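Local coordinates for protein RNA-dependent RNA polymerase (Taggert virus, PDB 6DX3) that is probably a viral OTU-family cysteine protease with deubiquitinase activity, carried as a domain of the nairovirus RNA-dependent RNA polymerase, at residues 145-148 with 149-152; 87-90 with 91-94; 134-138 with 139-143; 22-25 with 26-29; 10-13 with 14-18. All blocks are in the same frame, centred on the assembly; numbering follows the deposited sequence.

Contact 1. Residues 145-148 with 149-152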
loop_
_atom_site.group_PDB
_atom_site.type_symbol
_atom_site.label_atom_id
_atom_site.label_comp_id
_atom_site.label_asym_id
_atom_site.label_seq_id
_atom_site.Cartn_x
_atom_site.Cartn_y
_atom_site.Cartn_z
ATOM N N MET A 145 3.235 -3.693 -4.975
ATOM C CA MET A 145 3.873 -3.246 -6.206
ATOM C C MET A 145 2.915 -2.336 -6.960
ATOM O O MET A 145 1.813 -2.758 -7.327
ATOM C CB MET A 145 4.278 -4.441 -7.075
ATOM C CG MET A 145 5.244 -4.114 -8.213
ATOM S SD MET A 145 5.818 -5.609 -9.052
ATOM C CE MET A 145 6.242 -4.977 -10.663
ATOM N N HIS A 146 3.337 -1.099 -7.199
ATOM C CA HIS A 146 2.530 -0.115 -7.911
ATOM C C HIS A 146 2.842 -0.191 -9.402
ATOM O O HIS A 146 3.959 0.129 -9.823
ATOM C CB HIS A 146 2.810 1.286 -7.364
ATOM C CG HIS A 146 1.778 2.303 -7.732
ATOM N ND1 HIS A 146 1.970 3.656 -7.545
ATOM C CD2 HIS A 146 0.541 2.168 -8.267
ATOM C CE1 HIS A 146 0.897 4.312 -7.949
ATOM N NE2 HIS A 146 0.016 3.431 -8.394
ATOM N N ARG A 147 1.857 -0.602 -10.197
ATOM C CA ARG A 147 2.033 -0.862 -11.626
ATOM C C ARG A 147 1.031 -0.009 -12.395
ATOM O O ARG A 147 -0.105 -0.438 -12.623
ATOM C CB ARG A 147 1.858 -2.347 -11.925
ATOM C CG ARG A 147 2.384 -3.249 -10.824
ATOM C CD ARG A 147 2.260 -4.721 -11.188
ATOM N NE ARG A 147 3.222 -5.130 -12.202
ATOM C CZ ARG A 147 3.394 -6.388 -12.599
ATOM N NH1 ARG A 147 2.663 -7.358 -12.065
ATOM N NH2 ARG A 147 4.295 -6.682 -13.532
ATOM N N ARG A 148 1.423 1.205 -12.732
ATOM C CA ARG A 148 0.549 2.182 -13.319
ATOM C C ARG A 148 -0.554 2.343 -12.296
ATOM O O ARG A 148 -0.317 2.723 -11.226
ATOM C CB ARG A 148 0.076 1.892 -14.748
ATOM C CG ARG A 148 1.195 1.593 -15.737
ATOM C CD ARG A 148 2.146 2.737 -16.061
ATOM N NE ARG A 148 1.567 3.637 -17.029
ATOM C CZ ARG A 148 1.751 3.563 -18.334
ATOM N NH1 ARG A 148 2.537 2.645 -18.873
ATOM N NH2 ARG A 148 1.129 4.424 -19.090
ATOM N N ASN A 149 -1.764 2.068 -12.628
ATOM C CA ASN A 149 -2.835 2.185 -11.650
ATOM C C ASN A 149 -3.107 0.888 -10.897
ATOM O O ASN A 149 -3.839 0.920 -9.904
ATOM C CB ASN A 149 -4.111 2.668 -12.347
ATOM C CG ASN A 149 -3.971 4.072 -12.910
ATOM O OD1 ASN A 149 -3.227 4.896 -12.381
ATOM N ND2 ASN A 149 -4.679 4.345 -13.999
ATOM N N HIS A 150 -2.526 -0.232 -11.321
ATOM C CA HIS A 150 -2.743 -1.533 -10.696
ATOM C C HIS A 150 -1.787 -1.743 -9.523
ATOM O O HIS A 150 -0.674 -1.211 -9.500
ATOM C CB HIS A 150 -2.556 -2.651 -11.727
ATOM C CG HIS A 150 -2.778 -4.029 -11.181
ATOM N ND1 HIS A 150 -4.032 -4.584 -11.049
ATOM C CD2 HIS A 150 -1.904 -4.969 -10.747
ATOM C CE1 HIS A 150 -3.923 -5.805 -10.554
ATOM N NE2 HIS A 150 -2.643 -6.062 -10.362
ATOM N N TYR A 151 -2.233 -2.544 -8.552
ATOM C CA TYR A 151 -1.435 -2.909 -7.386
ATOM C C TYR A 151 -1.415 -4.423 -7.247
ATOM O O TYR A 151 -2.461 -5.071 -7.338
ATOM C CB TYR A 151 -1.996 -2.286 -6.100
ATOM C CG TYR A 151 -1.676 -0.824 -5.890
ATOM C CD1 TYR A 151 -0.467 -0.432 -5.325
ATOM C CD2 TYR A 151 -2.593 0.163 -6.231
ATOM C CE1 TYR A 151 -0.173 0.900 -5.118
ATOM C CE2 TYR A 151 -2.309 1.500 -6.026
ATOM C CZ TYR A 151 -1.094 1.863 -5.470
ATOM O OH TYR A 151 -0.802 3.193 -5.268
ATOM N N ASP A 152 -0.229 -4.982 -7.023
ATOM C CA ASP A 152 -0.083 -6.392 -6.701
ATOM C C ASP A 152 0.621 -6.527 -5.357
ATOM O O ASP A 152 1.274 -5.595 -4.879
ATOM C CB ASP A 152 0.708 -7.152 -7.780
ATOM C CG ASP A 152 -0.109 -7.415 -9.034
ATOM O OD1 ASP A 152 -1.283 -7.825 -8.921
ATOM O OD2 ASP A 152 0.429 -7.207 -10.140
HETATM O O HOH W 1 -2.824 4.679 -9.289
#
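The tight beta hairpin of strands 142-147 and 150-156 turns over at Arg148 and Asn149, a type II' turn flanked by the hydrogen-bonded pair Arg147 and His150. Arg147 N gives a nearly straight bond to His150 O at 2.7 Å, and Met145 and Asp152 form the next hydrogen-bonded pair. Between them, the non-hydrogen-bonded pair His146 and Tyr151 turns its side chains to the other face, where the rings form an offset stack, centroids 4.3 Å apart and planes within 1°, with Tyr151 OH lying over the imidazole centre. A water lies 3.2 Å from His146 NE2 and donates to Asn149 OD1. The face of Arg147 and Asp152 is charged. Arg147, bent at chi3 (73°), swings NH1 to Asp152 OD2 for a salt bridge of 3.0 Å in the guanidinium plane; its NE goes to Glu121. The other carboxylate oxygen, Asp152 OD1, accepts from His150 NE2 at 2.7 Å, above the carboxylate plane, and also from Gln34 N. Asp152 is thus held from both oxygens while it fixes the rotation of the His150 ring. With Cys40 of helix 40-49 touching that ring, the arrangement is consistent with the Cys-His-Asp site of OTU-like proteases.

Contact 2. Residues 87-90 with 91-94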
loop_
_atom_site.group_PDB
_atom_site.type_symbol
_atom_site.label_atom_id
_atom_site.label_comp_id
_atom_site.label_asym_id
_atom_site.label_seq_id
_atom_site.Cartn_x
_atom_site.Cartn_y
_atom_site.Cartn_z
ATOM N N ASN A 87 -15.254 15.096 3.548
ATOM C CA ASN A 87 -16.539 14.654 3.010
ATOM C C ASN A 87 -16.443 14.341 1.522
ATOM O O ASN A 87 -17.029 13.360 1.049
ATOM C CB ASN A 87 -17.609 15.716 3.255
ATOM C CG ASN A 87 -17.925 15.896 4.719
ATOM O OD1 ASN A 87 -17.944 17.018 5.228
ATOM N ND2 ASN A 87 -18.178 14.791 5.413
ATOM N N GLY A 88 -15.725 15.173 0.764
ATOM C CA GLY A 88 -15.557 14.912 -0.654
ATOM C C GLY A 88 -14.594 13.779 -0.936
ATOM O O GLY A 88 -14.757 13.050 -1.920
ATOM N N TYR A 89 -13.582 13.610 -0.084
ATOM C CA TYR A 89 -12.642 12.507 -0.249
ATOM C C TYR A 89 -13.340 11.166 -0.071
ATOM O O TYR A 89 -13.173 10.253 -0.887
ATOM C CB TYR A 89 -11.487 12.661 0.739
ATOM C CG TYR A 89 -10.628 11.429 0.921
ATOM C CD1 TYR A 89 -9.622 11.119 0.014
ATOM C CD2 TYR A 89 -10.809 10.588 2.013
ATOM C CE1 TYR A 89 -8.829 10.001 0.183
ATOM C CE2 TYR A 89 -10.021 9.466 2.192
ATOM C CZ TYR A 89 -9.033 9.177 1.276
ATOM O OH TYR A 89 -8.245 8.061 1.450
ATOM N N LEU A 90 -14.142 11.036 0.991
ATOM C CA LEU A 90 -14.849 9.783 1.238
ATOM C C LEU A 90 -15.867 9.497 0.142
ATOM O O LEU A 90 -16.064 8.339 -0.244
ATOM C CB LEU A 90 -15.535 9.825 2.607
ATOM C CG LEU A 90 -14.628 9.897 3.841
ATOM C CD1 LEU A 90 -15.457 10.053 5.111
ATOM C CD2 LEU A 90 -13.725 8.672 3.932
ATOM N N ALA A 91 -16.525 10.539 -0.375
ATOM C CA ALA A 91 -17.513 10.332 -1.428
ATOM C C ALA A 91 -16.881 9.754 -2.689
ATOM O O ALA A 91 -17.556 9.061 -3.461
ATOM C CB ALA A 91 -18.231 11.645 -1.745
ATOM N N ARG A 92 -15.593 10.019 -2.912
ATOM C CA ARG A 92 -14.898 9.478 -4.072
ATOM C C ARG A 92 -14.369 8.069 -3.824
ATOM O O ARG A 92 -14.660 7.155 -4.598
ATOM C CB ARG A 92 -13.745 10.398 -4.480
ATOM C CG ARG A 92 -12.828 9.783 -5.523
ATOM C CD ARG A 92 -11.752 10.756 -5.981
ATOM N NE ARG A 92 -10.865 11.151 -4.890
ATOM C CZ ARG A 92 -9.822 10.435 -4.485
ATOM N NH1 ARG A 92 -9.536 9.284 -5.077
ATOM N NH2 ARG A 92 -9.063 10.872 -3.488
ATOM N N ILE A 93 -13.591 7.879 -2.755
ATOM C CA ILE A 93 -12.924 6.598 -2.553
ATOM C C ILE A 93 -13.901 5.497 -2.166
ATOM O O ILE A 93 -13.585 4.314 -2.332
ATOM C CB ILE A 93 -11.808 6.723 -1.500
ATOM C CG1 ILE A 93 -12.395 7.028 -0.121
ATOM C CG2 ILE A 93 -10.807 7.789 -1.917
ATOM C CD1 ILE A 93 -11.537 6.532 1.028
ATOM N N MET A 94 -15.081 5.849 -1.659
ATOM C CA MET A 94 -16.081 4.850 -1.316
ATOM C C MET A 94 -16.901 4.393 -2.514
ATOM O O MET A 94 -17.780 3.542 -2.354
ATOM C CB MET A 94 -17.005 5.391 -0.224
ATOM C CG MET A 94 -16.338 5.489 1.138
ATOM S SD MET A 94 -15.840 3.869 1.750
ATOM C CE MET A 94 -14.067 3.928 1.550
#
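Tyr89 O is gripped by two amides of the next turn: Ile93 N donates an almost straight bond at 3.0 Å (174° at the hydrogen), while Arg92 N adds a weak one at 3.2 Å. Arg92 N also bonds to Gly88 O, and Met94 N to Leu90 O, which carries the i to i+4 pattern through the last turn of helix 86-93. The side chains of Tyr89 and Ile93 pack along the same flank. Ile93 CG1 is wedged between its backbone N and carbonyl carbon (chi1 66°), which sends CD1 to Tyr89 CE2 at 3.5 Å and leaves CG2 over the ring in a CH-pi contact, 4.0 Å from the centroid. CG2 also lies against a face of the Arg92 guanidinium, near its rim, and so touches both flat groups. The guanidinium itself comes obliquely to the tyrosine, its plane turned 73° from the ring, with Arg92 NH2 3.6 Å from Tyr89 CD1. Leu90 CD2 reaches Ile93 CD1 at 4.2 Å and widens the apolar patch. The polar ends look elsewhere: Tyr89 OH bonds to Glu104, and Arg92 NE forms a salt bridge with Glu84. Tyrosine and arginine thus share a single methyl, Ile93 CG2, while NH2 approaches the ring directly; with one glutamate outside the turn taking Tyr89 OH and another Arg92 NE, the movement of both groups would be limited.

Contact 3. Residues 134-138 with 139-143; sequences GEDPM and LESIN
Ser141 and Asn143 both set their first torsion so that the polar group lies beside the backbone N (chi1 -54° and -63°), and this carries each back onto a carbonyl of the 134-138 segment. The Ser141 hydroxyl donates to Pro137 O at 2.6 Å, approaching from above the carbonyl plane. Two residues on, Asn143 ND2 gives Met138 O a straight bond of 3.0 Å, with the oxygen in the plane of the amide. Each carbonyl also takes a weak backbone bond, Pro137 O from Glu140 N and Met138 O from Ser141 N, so both are held by a side chain and an amide. The amide oxygen of Asn143, OD1, is bonded to Trp119 NE1 and lies 3.4 Å from Met138 CG.

On the outer side of the loop, Glu140 runs obliquely across the pyrrolidine ring, its carboxylate carbon CD 3.6 Å from Pro137 CD. A water donates to Asp136 OD2 at 2.7 Å and to the backbone oxygen Glu140 O, linking the two residues. Met138 folds at chi3 to lay its CE 4.0 Å from Leu139 CD2, while its chain also meets Tyr117 and Trp119 of strand 116-121. The carboxylates of Asp136 and Glu140 lie close without touching, which would be expected to make each somewhat reluctant to lose its proton. Overall, the chemistry is that of a loop closed by buried serine and asparagine side chains, which reach back from the start of strand 142-147 and just before it to two carbonyls of the preceding loop.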
loop_
_atom_site.group_PDB
_atom_site.type_symbol
_atom_site.label_atom_id
_atom_site.label_comp_id
_atom_site.label_asym_id
_atom_site.label_seq_id
_atom_site.Cartn_x
_atom_site.Cartn_y
_atom_site.Cartn_z
ATOM N N GLY A 134 5.611 3.822 7.702
ATOM C CA GLY A 134 6.008 3.081 8.881
ATOM C C GLY A 134 7.518 2.974 8.990
ATOM O O GLY A 134 8.270 3.506 8.176
ATOM N N GLU A 135 7.949 2.251 10.026
ATOM C CA GLU A 135 9.363 2.119 10.345
ATOM C C GLU A 135 9.893 0.695 10.261
ATOM O O GLU A 135 11.115 0.511 10.286
ATOM C CB GLU A 135 9.647 2.653 11.759
ATOM C CG GLU A 135 9.015 3.996 12.064
ATOM C CD GLU A 135 9.756 5.141 11.414
ATOM O OE1 GLU A 135 10.912 4.933 10.991
ATOM O OE2 GLU A 135 9.187 6.250 11.328
ATOM N N ASP A 136 9.026 -0.308 10.161
ATOM C CA ASP A 136 9.464 -1.686 10.309
ATOM C C ASP A 136 10.363 -2.109 9.148
ATOM O O ASP A 136 10.270 -1.561 8.045
ATOM C CB ASP A 136 8.261 -2.620 10.399
ATOM C CG ASP A 136 7.524 -2.493 11.714
ATOM O OD1 ASP A 136 8.158 -2.086 12.711
ATOM O OD2 ASP A 136 6.316 -2.803 11.753
ATOM N N PRO A 137 11.253 -3.074 9.377
ATOM C CA PRO A 137 12.050 -3.618 8.274
ATOM C C PRO A 137 11.170 -4.202 7.178
ATOM O O PRO A 137 9.983 -4.481 7.369
ATOM C CB PRO A 137 12.894 -4.705 8.950
ATOM C CG PRO A 137 12.997 -4.265 10.371
ATOM C CD PRO A 137 11.690 -3.595 10.686
ATOM N N MET A 138 11.785 -4.391 6.009
ATOM C CA MET A 138 11.046 -4.823 4.829
ATOM C C MET A 138 10.412 -6.195 5.028
ATOM O O MET A 138 9.265 -6.424 4.622
ATOM C CB MET A 138 11.980 -4.831 3.620
ATOM C CG MET A 138 11.340 -5.253 2.315
ATOM S SD MET A 138 12.587 -5.502 1.038
ATOM C CE MET A 138 13.477 -6.911 1.697
ATOM N N LEU A 139 11.136 -7.119 5.658
ATOM C CA LEU A 139 10.680 -8.499 5.773
ATOM C C LEU A 139 9.558 -8.684 6.788
ATOM O O LEU A 139 8.918 -9.741 6.785
ATOM C CB LEU A 139 11.858 -9.406 6.138
ATOM C CG LEU A 139 12.938 -9.529 5.060
ATOM C CD1 LEU A 139 14.096 -10.391 5.545
ATOM C CD2 LEU A 139 12.350 -10.089 3.773
ATOM N N GLU A 140 9.303 -7.702 7.655
ATOM C CA GLU A 140 8.202 -7.773 8.608
ATOM C C GLU A 140 7.126 -6.736 8.318
ATOM O O GLU A 140 6.363 -6.366 9.218
ATOM C CB GLU A 140 8.720 -7.619 10.037
ATOM C CG GLU A 140 9.936 -6.733 10.165
ATOM C CD GLU A 140 10.649 -6.926 11.485
ATOM O OE1 GLU A 140 10.176 -6.375 12.502
ATOM O OE2 GLU A 140 11.677 -7.635 11.506
ATOM N N SER A 141 7.053 -6.259 7.080
ATOM C CA SER A 141 6.068 -5.283 6.647
ATOM C C SER A 141 5.295 -5.831 5.453
ATOM O O SER A 141 5.626 -6.878 4.892
ATOM C CB SER A 141 6.733 -3.952 6.276
ATOM O OG SER A 141 7.548 -3.472 7.330
ATOM N N ILE A 142 4.259 -5.102 5.066
ATOM C CA ILE A 142 3.511 -5.399 3.852
ATOM C C ILE A 142 4.208 -4.729 2.677
ATOM O O ILE A 142 4.481 -3.523 2.707
ATOM C CB ILE A 142 2.055 -4.924 3.971
ATOM C CG1 ILE A 142 1.326 -5.713 5.065
ATOM C CG2 ILE A 142 1.346 -5.051 2.629
ATOM C CD1 ILE A 142 -0.002 -5.114 5.460
ATOM N N ASN A 143 4.510 -5.509 1.645
ATOM C CA ASN A 143 5.100 -4.990 0.419
ATOM C C ASN A 143 4.099 -5.148 -0.716
ATOM O O ASN A 143 3.549 -6.236 -0.915
ATOM C CB ASN A 143 6.407 -5.712 0.090
ATOM C CG ASN A 143 7.470 -5.503 1.151
ATOM O OD1 ASN A 143 8.297 -4.596 1.047
ATOM N ND2 ASN A 143 7.453 -6.341 2.183
HETATM O O HOH W 2 4.570 -4.056 10.180
#

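Contact 4. Residues 22-25 with 26-29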
loop_
_atom_site.group_PDB
_atom_site.type_symbol
_atom_site.label_atom_id
_atom_site.label_comp_id
_atom_site.label_asym_id
_atom_site.label_seq_id
_atom_site.Cartn_x
_atom_site.Cartn_y
_atom_site.Cartn_z
ATOM N N ASP A 22 17.035 0.336 -7.321
ATOM C CA ASP A 22 17.282 -0.267 -8.636
ATOM C C ASP A 22 17.164 -1.775 -8.426
ATOM O O ASP A 22 18.155 -2.450 -8.131
ATOM C CB ASP A 22 18.641 0.120 -9.205
ATOM C CG ASP A 22 18.998 -0.669 -10.457
ATOM O OD1 ASP A 22 18.528 -0.285 -11.550
ATOM O OD2 ASP A 22 19.745 -1.666 -10.345
ATOM N N LEU A 23 15.949 -2.301 -8.574
ATOM C CA LEU A 23 15.651 -3.631 -8.066
ATOM C C LEU A 23 14.861 -4.474 -9.057
ATOM O O LEU A 23 13.834 -4.048 -9.592
ATOM C CB LEU A 23 14.903 -3.534 -6.715
ATOM C CG LEU A 23 14.281 -4.805 -6.143
ATOM C CD1 LEU A 23 14.621 -4.957 -4.669
ATOM C CD2 LEU A 23 12.772 -4.749 -6.315
ATOM N N GLU A 24 15.387 -5.668 -9.308
ATOM C CA GLU A 24 14.659 -6.766 -9.929
ATOM C C GLU A 24 13.726 -7.322 -8.854
ATOM O O GLU A 24 14.192 -7.938 -7.891
ATOM C CB GLU A 24 15.634 -7.846 -10.398
ATOM C CG GLU A 24 16.637 -7.486 -11.532
ATOM C CD GLU A 24 15.998 -6.868 -12.755
ATOM O OE1 GLU A 24 15.867 -5.629 -12.803
ATOM O OE2 GLU A 24 15.649 -7.618 -13.691
ATOM N N VAL A 25 12.415 -7.115 -9.010
ATOM C CA VAL A 25 11.487 -7.504 -7.945
ATOM C C VAL A 25 11.601 -8.996 -7.640
ATOM O O VAL A 25 11.558 -9.405 -6.472
ATOM C CB VAL A 25 10.036 -7.105 -8.286
ATOM C CG1 VAL A 25 9.881 -5.617 -8.247
ATOM C CG2 VAL A 25 9.620 -7.677 -9.625
ATOM N N GLU A 26 11.727 -9.834 -8.672
ATOM C CA GLU A 26 11.667 -11.278 -8.455
ATOM C C GLU A 26 12.944 -11.845 -7.845
ATOM O O GLU A 26 12.942 -13.006 -7.425
ATOM C CB GLU A 26 11.341 -11.999 -9.764
ATOM C CG GLU A 26 10.001 -11.593 -10.366
ATOM C CD GLU A 26 9.463 -12.635 -11.324
ATOM O OE1 GLU A 26 10.167 -12.961 -12.304
ATOM O OE2 GLU A 26 8.336 -13.122 -11.095
ATOM N N ASP A 27 14.025 -11.068 -7.777
ATOM C CA ASP A 27 15.178 -11.504 -6.993
ATOM C C ASP A 27 14.858 -11.518 -5.501
ATOM O O ASP A 27 15.476 -12.271 -4.739
ATOM C CB ASP A 27 16.382 -10.602 -7.269
ATOM C CG ASP A 27 16.824 -10.644 -8.714
ATOM O OD1 ASP A 27 16.253 -11.440 -9.499
ATOM O OD2 ASP A 27 17.752 -9.885 -9.063
ATOM N N ILE A 28 13.887 -10.712 -5.073
ATOM C CA ILE A 28 13.560 -10.576 -3.664
ATOM C C ILE A 28 12.148 -11.064 -3.337
ATOM O O ILE A 28 11.947 -11.652 -2.268
ATOM C CB ILE A 28 13.753 -9.109 -3.212
ATOM C CG1 ILE A 28 15.179 -8.627 -3.529
ATOM C CG2 ILE A 28 13.426 -8.945 -1.738
ATOM C CD1 ILE A 28 16.257 -9.211 -2.631
ATOM N N PHE A 29 11.174 -10.857 -4.221
ATOM C CA PHE A 29 9.777 -11.172 -3.942
ATOM C C PHE A 29 9.227 -12.166 -4.955
ATOM O O PHE A 29 9.828 -12.441 -5.995
ATOM C CB PHE A 29 8.893 -9.917 -3.970
ATOM C CG PHE A 29 9.330 -8.843 -3.024
ATOM C CD1 PHE A 29 9.989 -7.718 -3.492
ATOM C CD2 PHE A 29 9.060 -8.945 -1.667
ATOM C CE1 PHE A 29 10.387 -6.722 -2.627
ATOM C CE2 PHE A 29 9.456 -7.952 -0.793
ATOM C CZ PHE A 29 10.119 -6.841 -1.274
HETATM O O HOH W 3 17.819 -6.716 -8.624
#
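Val25 O receives two amides, Phe29 N at 2.7 Å and Ile28 N at 3.0 Å; the first bond is nearly straight at 163°, while Ile28 N comes from above the carbonyl plane. One residue earlier, Glu24 O accepts from Asp27 N at 3.1 Å, again from above its carbonyl plane. These i to i+3 and i to i+4 bonds wind the short, weakly bonded helix that follows strand 17-24.

Around this backbone core the side chains of Glu24 and Asp27 run side by side in the same direction, and Asp27 OD2 rests 3.2 Å from Glu24 CB. Bending of Glu24 at chi2 (-51°) takes its own carboxylate away, so that OE2 is 5.6 Å from Asp27 OD2. A water links the same two residues in another way: it accepts from Glu24 N at 2.7 Å and donates to Asp27 OD2, bridging the end of the strand to the turn. On the apolar side, Leu23 CD1 meets Ile28 CG1 at 3.9 Å, the two chains crossing at about a right angle, and Val25 CG2 lies against Glu26 CG.

Further out, Val25 is bonded through its backbone to Lys125 and packs on Cys127 and Ile31, while Phe29 meets Trp119 edge-to-face. Glu26 forms a salt bridge with the Lys125 side chain. With Glu24, Glu26 and Asp27 gathered in one turn, the local charge is probably negative; the lysine offsets part of it, the bend of Glu24 keeps its carboxylate apart from that of Asp27, and the water gives Asp27 OD2 a donor.

Contact 5. Residues 10-13 with 14-18; sequences HLLL and NGYYY
Leu12 CD1 lies at the middle of the hairpin's apolar cluster, 3.5 Å from Tyr16 CE1 and 3.8 Å from Tyr18 CB. The approach to Tyr16 is oblique to the ring, whose CG stands between its own backbone N and carbonyl carbon (chi1 54°), a setting that swings the phenol back beside the leucine. A second apolar pair occupies the other face of the hairpin: Leu11 places CD1 over the Tyr17 ring, 3.8 Å from the centroid and 16° off its normal, a CH-pi contact, and its CB comes 3.7 Å from Tyr17 CE2.

Outward from these groups comes the backbone. Leu12 N donates to Tyr16 O at 2.8 Å, and the type I turn from Leu12 to Gly15 is closed by Gly15 N, which reaches Leu12 O from above the carbonyl plane. Gly15 takes a positive phi, a conformation that would press a side chain against the carbonyl before it. At the open end His10 and Tyr18 form a hydrogen-bonded antiparallel pair whose side chains run the same way. Tyr18 O there accepts twice from His10, from its N at 2.6 Å and from ND1 at 3.3 Å; the second bond lies close to the imidazole plane and so limits the turning of that ring.

The hairpin puts the short strand 10-11 on one margin of the sheet, with strand 17-24 between it and strand 126-133. From that inner neighbour Val131 packs on Tyr16 and Tyr18, Arg132 makes a cation-pi contact with Tyr17, and Glu135 of the following loop bonds to the Tyr17 hydroxyl.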
loop_
_atom_site.group_PDB
_atom_site.type_symbol
_atom_site.label_atom_id
_atom_site.label_comp_id
_atom_site.label_asym_id
_atom_site.label_seq_id
_atom_site.Cartn_x
_atom_site.Cartn_y
_atom_site.Cartn_z
ATOM N N HIS A 10 14.646 8.973 2.619
ATOM C CA HIS A 10 14.382 10.379 2.899
ATOM C C HIS A 10 13.049 10.473 3.626
ATOM O O HIS A 10 12.008 10.118 3.064
ATOM C CB HIS A 10 14.342 11.209 1.614
ATOM C CG HIS A 10 15.577 11.095 0.777
ATOM N ND1 HIS A 10 15.784 10.057 -0.106
ATOM C CD2 HIS A 10 16.667 11.892 0.681
ATOM C CE1 HIS A 10 16.949 10.218 -0.707
ATOM N NE2 HIS A 10 17.506 11.324 -0.246
ATOM N N LEU A 11 13.079 10.936 4.873
ATOM C CA LEU A 11 11.839 11.199 5.591
ATOM C C LEU A 11 11.227 12.491 5.069
ATOM O O LEU A 11 11.864 13.548 5.108
ATOM C CB LEU A 11 12.090 11.290 7.092
ATOM C CG LEU A 11 10.862 11.741 7.884
ATOM C CD1 LEU A 11 9.821 10.632 7.867
ATOM C CD2 LEU A 11 11.237 12.107 9.310
ATOM N N LEU A 12 9.996 12.409 4.579
ATOM C CA LEU A 12 9.369 13.544 3.921
ATOM C C LEU A 12 8.507 14.332 4.897
ATOM O O LEU A 12 7.964 13.787 5.860
ATOM C CB LEU A 12 8.513 13.077 2.744
ATOM C CG LEU A 12 9.224 12.180 1.731
ATOM C CD1 LEU A 12 8.319 11.890 0.538
ATOM C CD2 LEU A 12 10.520 12.821 1.283
ATOM N N LEU A 13 8.377 15.634 4.625
ATOM C CA LEU A 13 7.412 16.440 5.364
ATOM C C LEU A 13 5.994 15.914 5.173
ATOM O O LEU A 13 5.135 16.112 6.040
ATOM C CB LEU A 13 7.506 17.904 4.924
ATOM C CG LEU A 13 7.011 18.952 5.922
ATOM C CD1 LEU A 13 7.984 19.091 7.085
ATOM C CD2 LEU A 13 6.795 20.296 5.241
ATOM N N ASN A 14 5.738 15.231 4.053
ATOM C CA ASN A 14 4.418 14.667 3.786
ATOM C C ASN A 14 4.037 13.565 4.766
ATOM O O ASN A 14 2.858 13.205 4.835
ATOM C CB ASN A 14 4.360 14.123 2.358
ATOM C CG ASN A 14 3.641 15.057 1.411
ATOM O OD1 ASN A 14 2.412 15.072 1.350
ATOM N ND2 ASN A 14 4.408 15.844 0.659
ATOM N N GLY A 15 4.990 13.012 5.501
ATOM C CA GLY A 15 4.701 12.054 6.543
ATOM C C GLY A 15 5.068 10.602 6.271
ATOM O O GLY A 15 4.514 9.713 6.933
ATOM N N TYR A 16 5.975 10.335 5.336
ATOM C CA TYR A 16 6.408 8.973 5.051
ATOM C C TYR A 16 7.827 9.020 4.503
ATOM O O TYR A 16 8.398 10.092 4.293
ATOM C CB TYR A 16 5.449 8.276 4.077
ATOM C CG TYR A 16 5.208 9.038 2.791
ATOM C CD1 TYR A 16 5.972 8.788 1.660
ATOM C CD2 TYR A 16 4.210 10.002 2.712
ATOM C CE1 TYR A 16 5.751 9.480 0.483
ATOM C CE2 TYR A 16 3.982 10.698 1.541
ATOM C CZ TYR A 16 4.755 10.436 0.433
ATOM O OH TYR A 16 4.527 11.131 -0.732
ATOM N N TYR A 17 8.394 7.841 4.271
ATOM C CA TYR A 17 9.759 7.714 3.785
ATOM C C TYR A 17 9.773 7.475 2.283
ATOM O O TYR A 17 8.854 6.873 1.721
ATOM C CB TYR A 17 10.483 6.571 4.499
ATOM C CG TYR A 17 10.702 6.820 5.969
ATOM C CD1 TYR A 17 9.751 6.436 6.906
ATOM C CD2 TYR A 17 11.855 7.444 6.423
ATOM C CE1 TYR A 17 9.947 6.663 8.253
ATOM C CE2 TYR A 17 12.059 7.676 7.769
ATOM C CZ TYR A 17 11.103 7.284 8.679
ATOM O OH TYR A 17 11.306 7.515 10.018
ATOM N N TYR A 18 10.838 7.951 1.636
ATOM C CA TYR A 18 11.041 7.803 0.202
ATOM C C TYR A 18 12.482 7.390 -0.049
ATOM O O TYR A 18 13.400 7.893 0.602
ATOM C CB TYR A 18 10.737 9.112 -0.545
ATOM C CG TYR A 18 11.141 9.125 -2.010
ATOM C CD1 TYR A 18 10.223 8.811 -3.002
ATOM C CD2 TYR A 18 12.429 9.475 -2.400
ATOM C CE1 TYR A 18 10.579 8.832 -4.339
ATOM C CE2 TYR A 18 12.796 9.495 -3.736
ATOM C CZ TYR A 18 11.865 9.174 -4.701
ATOM O OH TYR A 18 12.218 9.196 -6.034
#

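In the fold
Along the chain the order is contact 5, contact 4, contact 2, contact 3, contact 1. All but contact 2 reach the mixed seven-stranded sheet. Contacts 5 and 4 lie at the two ends of strand 17-24, their centres about 23 Å apart. Contacts 3 and 1 share strand 142-147. The centres of contacts 1 and 3 are about 18 Å apart. Contact 4 touches both of these: Phe29 and Ile28 pack on Met138, and Val25 on Met145. Contact 5 meets contact 3 through Tyr17 and Glu135. Contact 2, on helix 86-93, has its centre about 35 Å from that of contact 4, across the chain's centre, and touches none of the others. The sheet contacts thus form a connected chain of touches, from contact 5 through contacts 3 and 4 to the hairpin of contact 1.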